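Local coordinates for protein sifA (Salmonella typhimurium, PDB 3CXB) that is required for endosomal tubulation and the formation of Salmonella-induced filaments in host cells, and interacts with host PLEKHM2, at residues A[198-203]-A[250-255]; A[256-261]-A[296-301]; A[83-88]-A[103-108]. All blocks are in the same frame, centred on the assembly; numbering follows the deposited sequence.

Interaction 1: A[198-203]-A[250-255]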
# COMPACT_ATOMS: atom_id res chain seq x y z
N LYS A 198 -12.66 -6.63 -9.02
CA LYS A 198 -12.24 -5.50 -8.19
C LYS A 198 -13.37 -4.99 -7.32
O LYS A 198 -13.15 -4.55 -6.20
CB LYS A 198 -11.74 -4.36 -9.07
CG LYS A 198 -10.45 -4.65 -9.80
CD LYS A 198 -9.97 -3.40 -10.50
CE LYS A 198 -8.75 -3.66 -11.34
NZ LYS A 198 -8.35 -2.43 -12.09
N ALA A 199 -14.59 -5.05 -7.84
CA ALA A 199 -15.74 -4.58 -7.10
C ALA A 199 -16.05 -5.57 -5.98
O ALA A 199 -16.53 -5.19 -4.91
CB ALA A 199 -16.93 -4.44 -8.03
N GLN A 200 -15.75 -6.83 -6.23
CA GLN A 200 -16.00 -7.88 -5.25
C GLN A 200 -14.98 -7.81 -4.13
O GLN A 200 -15.33 -7.56 -2.97
CB GLN A 200 -15.92 -9.26 -5.93
CG GLN A 200 -16.24 -10.43 -5.01
CD GLN A 200 -17.65 -10.36 -4.42
OE1 GLN A 200 -18.64 -10.31 -5.15
NE2 GLN A 200 -17.74 -10.36 -3.09
N GLU A 201 -13.72 -8.03 -4.49
CA GLU A 201 -12.60 -8.01 -3.55
C GLU A 201 -12.64 -6.76 -2.69
O GLU A 201 -12.46 -6.81 -1.48
CB GLU A 201 -11.29 -8.10 -4.33
CG GLU A 201 -10.03 -8.31 -3.50
CD GLU A 201 -10.06 -9.59 -2.70
OE1 GLU A 201 -10.44 -10.63 -3.27
OE2 GLU A 201 -9.70 -9.55 -1.50
N LYS A 202 -12.89 -5.62 -3.32
CA LYS A 202 -12.94 -4.37 -2.60
C LYS A 202 -13.95 -4.41 -1.45
O LYS A 202 -13.64 -3.97 -0.35
CB LYS A 202 -13.27 -3.23 -3.56
CG LYS A 202 -13.27 -1.85 -2.91
CD LYS A 202 -13.44 -0.77 -3.97
CE LYS A 202 -13.50 0.63 -3.38
NZ LYS A 202 -13.71 1.64 -4.46
N ALA A 203 -15.14 -4.93 -1.69
CA ALA A 203 -16.14 -4.97 -0.62
C ALA A 203 -15.80 -6.06 0.38
O ALA A 203 -15.74 -5.80 1.58
CB ALA A 203 -17.53 -5.20 -1.19
N PRO A 250 -23.97 -15.69 -1.57
CA PRO A 250 -22.63 -16.08 -1.13
C PRO A 250 -21.62 -15.31 -1.96
O PRO A 250 -21.99 -14.46 -2.78
CB PRO A 250 -22.61 -17.57 -1.44
CG PRO A 250 -23.30 -17.60 -2.76
CD PRO A 250 -24.49 -16.65 -2.56
N PRO A 251 -20.32 -15.57 -1.75
CA PRO A 251 -19.26 -14.89 -2.51
C PRO A 251 -18.97 -15.68 -3.78
O PRO A 251 -18.01 -16.44 -3.81
CB PRO A 251 -18.07 -14.93 -1.55
CG PRO A 251 -18.69 -15.15 -0.18
CD PRO A 251 -19.79 -16.12 -0.49
N PRO A 252 -19.78 -15.49 -4.85
CA PRO A 252 -19.57 -16.22 -6.11
C PRO A 252 -18.27 -17.02 -6.11
O PRO A 252 -17.27 -16.63 -6.72
CB PRO A 252 -19.60 -15.09 -7.13
CG PRO A 252 -20.76 -14.29 -6.63
CD PRO A 252 -20.53 -14.24 -5.11
N HIS A 253 -18.31 -18.16 -5.42
CA HIS A 253 -17.17 -19.05 -5.25
C HIS A 253 -16.11 -19.04 -6.35
O HIS A 253 -14.92 -19.18 -6.06
CB HIS A 253 -17.66 -20.48 -4.98
CG HIS A 253 -18.37 -20.65 -3.67
ND1 HIS A 253 -19.57 -20.02 -3.39
CD2 HIS A 253 -18.05 -21.36 -2.56
CE1 HIS A 253 -19.96 -20.34 -2.17
NE2 HIS A 253 -19.06 -21.15 -1.65
N THR A 254 -16.52 -18.88 -7.60
CA THR A 254 -15.55 -18.84 -8.68
C THR A 254 -14.88 -17.47 -8.67
O THR A 254 -14.98 -16.69 -9.63
CB THR A 254 -16.21 -19.07 -10.05
OG1 THR A 254 -16.94 -20.30 -10.03
CG2 THR A 254 -15.16 -19.15 -11.15
N HIS A 255 -14.21 -17.18 -7.55
CA HIS A 255 -13.49 -15.92 -7.34
C HIS A 255 -12.43 -16.15 -6.26
O HIS A 255 -12.76 -16.28 -5.08
CB HIS A 255 -14.45 -14.82 -6.88
CG HIS A 255 -13.78 -13.56 -6.43
ND1 HIS A 255 -13.05 -13.47 -5.26
CD2 HIS A 255 -13.73 -12.33 -6.99
CE1 HIS A 255 -12.59 -12.24 -5.12
NE2 HIS A 255 -12.99 -11.53 -6.15
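Gln200 and His255 both place CG anti to the backbone N, chi1 -177° and 171°, and this brings the glutamine chain over the imidazole. Gln200 CG lies over one face of the His255 ring, shifted toward its rim. The distance from Gln200 CG to the ring centroid is 3.9 Å, a CH-pi contact. Gln200 CB also meets the same ring, 3.7 Å from His255 NE2. The glutamine chain then bends at chi2, and its amide stands steeply to the imidazole, the planes 78° apart. That amide turns back to its own helix, where NE2 bonds to Thr204 OG1. Glu201 comes from another direction, at the edge of the imidazole. Its OE1 lies in the ring plane, 3.3 Å from His255 CE1, with the carboxylate and ring nearly coplanar. A nearby carboxylate would probably polarise this C-H. Glu201 OE1 also takes a weak hydrogen bond from Ile258 N. Beyond the glutamine amide, Pro252 touches loosely, its CD 4.4 Å from Gln200 OE1. Trp197 adds a second aromatic ring beside His255. The arrangement is plain helix-to-loop packing: the linker between helices 228-241 and 258-267 rests its histidine against the start of helix 197-220.

Interaction 2: A[256-261]-A[296-301]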
# COMPACT_ATOMS: atom_id res chain seq x y z
N ILE A 256 -11.17 -16.21 -6.68
CA ILE A 256 -10.06 -16.44 -5.75
C ILE A 256 -9.56 -15.13 -5.15
O ILE A 256 -8.89 -14.35 -5.81
CB ILE A 256 -8.88 -17.14 -6.47
CG1 ILE A 256 -9.36 -18.43 -7.15
CG2 ILE A 256 -7.75 -17.44 -5.47
CD1 ILE A 256 -8.29 -19.18 -7.94
N PRO A 257 -9.89 -14.87 -3.87
CA PRO A 257 -9.46 -13.64 -3.20
C PRO A 257 -7.95 -13.50 -3.06
O PRO A 257 -7.20 -14.46 -3.26
CB PRO A 257 -10.18 -13.72 -1.85
CG PRO A 257 -10.26 -15.17 -1.61
CD PRO A 257 -10.67 -15.71 -2.94
N ILE A 258 -7.51 -12.29 -2.72
CA ILE A 258 -6.09 -12.00 -2.55
C ILE A 258 -5.43 -12.89 -1.48
O ILE A 258 -4.31 -13.33 -1.66
CB ILE A 258 -5.85 -10.52 -2.20
CG1 ILE A 258 -6.35 -9.64 -3.34
CG2 ILE A 258 -4.38 -10.26 -1.95
CD1 ILE A 258 -6.06 -8.18 -3.16
N GLU A 259 -6.13 -13.15 -0.38
CA GLU A 259 -5.54 -13.99 0.66
C GLU A 259 -5.25 -15.38 0.12
O GLU A 259 -4.12 -15.86 0.19
CB GLU A 259 -6.47 -14.11 1.86
CG GLU A 259 -6.68 -12.80 2.58
CD GLU A 259 -7.47 -12.96 3.86
OE1 GLU A 259 -7.75 -11.94 4.52
OE2 GLU A 259 -7.80 -14.13 4.20
N LYS A 260 -6.27 -16.02 -0.42
CA LYS A 260 -6.12 -17.37 -0.97
C LYS A 260 -5.09 -17.26 -2.10
O LYS A 260 -4.28 -18.16 -2.32
CB LYS A 260 -7.47 -17.86 -1.50
CG LYS A 260 -7.58 -19.37 -1.71
CD LYS A 260 -6.85 -19.83 -2.96
CE LYS A 260 -7.08 -21.30 -3.22
NZ LYS A 260 -6.42 -21.73 -4.47
N MET A 261 -5.14 -16.13 -2.79
CA MET A 261 -4.23 -15.86 -3.88
C MET A 261 -2.78 -15.94 -3.42
O MET A 261 -1.95 -16.58 -4.06
CB MET A 261 -4.52 -14.47 -4.42
CG MET A 261 -4.76 -14.41 -5.90
SD MET A 261 -5.56 -12.88 -6.38
CE MET A 261 -4.13 -11.97 -7.05
N ASP A 296 -2.56 -6.99 2.34
CA ASP A 296 -2.83 -5.57 2.53
C ASP A 296 -2.14 -4.73 1.46
O ASP A 296 -2.77 -3.92 0.77
CB ASP A 296 -2.36 -5.09 3.91
CG ASP A 296 -3.38 -5.38 5.02
OD1 ASP A 296 -3.17 -4.93 6.17
OD2 ASP A 296 -4.38 -6.05 4.73
N GLN A 297 -0.83 -4.92 1.32
CA GLN A 297 -0.07 -4.15 0.34
C GLN A 297 -0.51 -4.40 -1.10
O GLN A 297 -0.57 -3.47 -1.92
CB GLN A 297 1.42 -4.45 0.50
CG GLN A 297 2.05 -3.82 1.74
CD GLN A 297 3.52 -4.21 1.93
OE1 GLN A 297 4.35 -4.07 1.02
NE2 GLN A 297 3.85 -4.70 3.12
N VAL A 298 -0.81 -5.66 -1.42
CA VAL A 298 -1.27 -5.99 -2.76
C VAL A 298 -2.56 -5.22 -2.98
O VAL A 298 -2.76 -4.54 -3.99
CB VAL A 298 -1.59 -7.50 -2.92
CG1 VAL A 298 -2.28 -7.72 -4.23
CG2 VAL A 298 -0.30 -8.34 -2.87
N PHE A 299 -3.44 -5.34 -1.99
CA PHE A 299 -4.72 -4.68 -2.02
C PHE A 299 -4.52 -3.18 -2.18
O PHE A 299 -5.16 -2.55 -3.02
CB PHE A 299 -5.48 -4.99 -0.73
CG PHE A 299 -6.81 -4.31 -0.64
CD1 PHE A 299 -6.89 -2.93 -0.48
CD2 PHE A 299 -7.99 -5.04 -0.73
CE1 PHE A 299 -8.12 -2.28 -0.42
CE2 PHE A 299 -9.24 -4.41 -0.67
CZ PHE A 299 -9.30 -3.03 -0.52
N HIS A 300 -3.61 -2.62 -1.37
CA HIS A 300 -3.36 -1.18 -1.44
C HIS A 300 -2.80 -0.79 -2.79
O HIS A 300 -3.03 0.32 -3.27
CB HIS A 300 -2.39 -0.71 -0.35
CG HIS A 300 -1.91 0.69 -0.53
ND1 HIS A 300 -0.80 1.00 -1.29
CD2 HIS A 300 -2.41 1.88 -0.10
CE1 HIS A 300 -0.63 2.31 -1.31
NE2 HIS A 300 -1.60 2.87 -0.60
N ALA A 301 -2.05 -1.71 -3.40
CA ALA A 301 -1.46 -1.48 -4.71
C ALA A 301 -2.58 -1.34 -5.73
O ALA A 301 -2.51 -0.50 -6.64
CB ALA A 301 -0.58 -2.66 -5.06
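Ile258 meets Val298 and Phe299 through apolar contacts, and these carry the whole contact. Both branches of Ile258 take part. Ile258 CG2 lies 4.0 Å from Val298 CB. Ile258 CD1 lies 4.0 Å from Val298 CG1. The same CD1 is 3.9 Å from Phe299 CA. Ile258 CG1 is anti to the carbonyl carbon, chi1 -61°, and the chain runs on extended, which carries CD1 across to the backbone of the facing helix. The isoleucine and valine side chains lie alongside each other, pointing opposite ways. Phe299 offers its CB, 4.1 Å from Ile258 CD1, and the methyl meets the ring obliquely. All three residues are buried.

The polar end of Asp296 is bound outside the two segments: OD2 forms a salt bridge with Lys209 and a hydrogen bond with Tyr205. Within 256-261, Met261 N bonds to Pro257 O at 2.7 Å in the opening turn of helix 258-267. Pro257 holds the N-cap position there.

The ring of Phe299 also meets those of Tyr205 and Phe303. The contact thus joins the start of helix 258-267 to the later part of helix 283-303. Helix 197-220 touches both, through Trp197 on Ile258 and Leu206 on Phe299. Strand 158-167 reaches Val298 through Pro161, and helix 307-324 touches Phe299 through Pro307.

Interaction 3: A[83-88]-A[103-108]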
# COMPACT_ATOMS: atom_id res chain seq x y z
N ARG A 83 6.83 10.48 -18.68
CA ARG A 83 7.89 11.19 -17.97
C ARG A 83 8.05 10.65 -16.55
O ARG A 83 9.01 10.99 -15.88
CB ARG A 83 7.60 12.69 -17.88
CG ARG A 83 7.68 13.48 -19.18
CD ARG A 83 8.97 13.21 -19.92
NE ARG A 83 8.83 12.06 -20.81
CZ ARG A 83 9.85 11.39 -21.34
NH1 ARG A 83 9.61 10.36 -22.15
NH2 ARG A 83 11.10 11.74 -21.06
N PHE A 84 7.10 9.83 -16.10
CA PHE A 84 7.15 9.26 -14.75
C PHE A 84 7.56 7.79 -14.84
O PHE A 84 6.72 6.91 -15.03
CB PHE A 84 5.78 9.35 -14.08
CG PHE A 84 5.32 10.75 -13.83
CD1 PHE A 84 4.81 11.52 -14.86
CD2 PHE A 84 5.41 11.31 -12.55
CE1 PHE A 84 4.39 12.83 -14.62
CE2 PHE A 84 4.99 12.62 -12.29
CZ PHE A 84 4.48 13.38 -13.33
N GLN A 85 8.85 7.52 -14.67
CA GLN A 85 9.32 6.15 -14.79
C GLN A 85 9.78 5.52 -13.48
O GLN A 85 10.32 6.20 -12.62
CB GLN A 85 10.46 6.13 -15.81
CG GLN A 85 10.21 7.05 -17.01
CD GLN A 85 11.47 7.44 -17.76
OE1 GLN A 85 12.45 7.88 -17.16
NE2 GLN A 85 11.45 7.28 -19.07
N VAL A 86 9.54 4.21 -13.33
CA VAL A 86 9.93 3.47 -12.15
C VAL A 86 10.58 2.15 -12.58
O VAL A 86 10.09 1.47 -13.48
CB VAL A 86 8.70 3.19 -11.20
CG1 VAL A 86 7.40 3.35 -11.94
CG2 VAL A 86 8.77 1.80 -10.62
N HIS A 87 11.69 1.78 -11.94
CA HIS A 87 12.40 0.55 -12.28
C HIS A 87 13.33 0.12 -11.15
O HIS A 87 13.63 0.93 -10.27
CB HIS A 87 13.27 0.80 -13.51
CG HIS A 87 14.42 1.71 -13.23
ND1 HIS A 87 15.64 1.25 -12.79
CD2 HIS A 87 14.51 3.06 -13.24
CE1 HIS A 87 16.43 2.28 -12.54
NE2 HIS A 87 15.77 3.39 -12.81
N ASN A 88 13.78 -1.13 -11.19
CA ASN A 88 14.72 -1.65 -10.20
C ASN A 88 16.08 -1.65 -10.88
O ASN A 88 16.27 -2.35 -11.87
CB ASN A 88 14.38 -3.07 -9.81
CG ASN A 88 12.97 -3.20 -9.33
OD1 ASN A 88 12.04 -3.18 -10.14
ND2 ASN A 88 12.79 -3.32 -8.02
N GLN A 103 11.85 16.44 -20.87
CA GLN A 103 11.41 16.15 -22.23
C GLN A 103 12.39 15.28 -22.99
O GLN A 103 12.11 14.11 -23.28
CB GLN A 103 11.18 17.46 -23.00
CG GLN A 103 9.98 18.26 -22.54
CD GLN A 103 8.67 17.54 -22.77
OE1 GLN A 103 8.45 16.45 -22.25
NE2 GLN A 103 7.78 18.16 -23.55
N ASN A 104 13.55 15.84 -23.33
CA ASN A 104 14.57 15.10 -24.06
C ASN A 104 15.25 14.12 -23.12
O ASN A 104 16.41 13.76 -23.32
CB ASN A 104 15.60 16.06 -24.65
CG ASN A 104 15.00 17.05 -25.64
OD1 ASN A 104 14.47 16.66 -26.68
ND2 ASN A 104 15.08 18.34 -25.32
N GLU A 105 14.52 13.69 -22.09
CA GLU A 105 15.06 12.75 -21.11
C GLU A 105 16.42 13.23 -20.63
O GLU A 105 17.28 12.44 -20.24
CB GLU A 105 15.19 11.37 -21.74
CG GLU A 105 15.53 10.29 -20.75
CD GLU A 105 15.71 8.94 -21.40
OE1 GLU A 105 16.62 8.81 -22.24
OE2 GLU A 105 14.93 8.02 -21.06
N GLU A 106 16.60 14.55 -20.65
CA GLU A 106 17.85 15.17 -20.23
C GLU A 106 17.96 15.22 -18.71
O GLU A 106 17.52 16.18 -18.07
CB GLU A 106 17.94 16.59 -20.80
CG GLU A 106 19.31 17.26 -20.64
CD GLU A 106 20.37 16.62 -21.52
OE1 GLU A 106 20.20 16.62 -22.75
OE2 GLU A 106 21.38 16.11 -20.97
N ASN A 107 18.54 14.17 -18.13
CA ASN A 107 18.73 14.07 -16.68
C ASN A 107 17.45 13.78 -15.88
O ASN A 107 16.40 13.44 -16.43
CB ASN A 107 19.42 15.33 -16.14
CG ASN A 107 20.83 15.54 -16.70
OD1 ASN A 107 21.72 14.70 -16.52
ND2 ASN A 107 21.03 16.66 -17.38
N GLU A 108 17.56 13.93 -14.56
CA GLU A 108 16.45 13.66 -13.66
C GLU A 108 15.94 14.88 -12.91
O GLU A 108 16.71 15.58 -12.24
CB GLU A 108 16.85 12.60 -12.65
CG GLU A 108 17.33 11.30 -13.27
CD GLU A 108 17.78 10.31 -12.23
OE1 GLU A 108 17.97 9.13 -12.58
OE2 GLU A 108 17.96 10.70 -11.06
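Arg83 points its guanidinium at the backbone of Gln103, while Gln85 lies nearby with its amide toward Glu105. Arg83 carries its CG beside the backbone N, and the chain then bends at chi2 (-51°) and again at chi3 (88°). These two bends swing the guanidinium over to the 103-108 loop. Arg83 NH2 stands 3.4 Å from Gln103 O, and the oxygen lies oblique to the guanidinium group. The same NH2 is 4.1 Å from Glu105 N and 4.2 Å from Glu105 CB. Its clear hydrogen bond goes to O of Asp102, the residue just before the loop segment. The side chain of Gln103 is poorly ordered.

Strand 84-87 is an outermost strand, within this chain, of an antiparallel sheet of meander topology, and residues 103-108 lie in a loop between two of its other strands. Strand 84-87 pairs with strand 96-101. The 103-108 loop links strand 96-101 to the next strand, 108-114. Backbone hydrogen bonds join Arg83 with Met101 and Gln85 with Arg99. The contact joins this loop to the start of the edge strand.

Gln85 and Glu105 cross at about a right angle, both chains extended beyond CG. Their flat ends are tilted, amide and carboxylate planes 57° apart. Gln85 NE2 lies 4.1 Å from Glu105 OE2, a loose approach. Glu105 CG is anti to its own N, and the carboxylate reaches over toward the strand. Arg83 NH2 and Glu105 OE2 are 5.3 Å apart, opposite charges without contact, so any attraction between them is probably modest. Gln85 also packs on Met101 of strand 96-101.

Overall arrangement
Interaction 3 comes first along the chain, then interaction 1, then interaction 2. Interactions 1 and 2 adjoin, their centres about 12 Å apart. Glu201 touches Pro257, and the CA of Lys202 lies against the Phe299 ring. Residues 250-255 run straight on into 256-261, so one piece of chain meets helix 197-220 and then helix 283-303. Interaction 3 lies apart at the edge of the five-stranded sheet. Its centre lies about 38 Å from that of interaction 1 and about 30 Å from that of interaction 2. Two contacts pack helices and their linker, and the third sets a surface loop beside the edge strand. All three lie within the region reported to interact with host PLEKHM2.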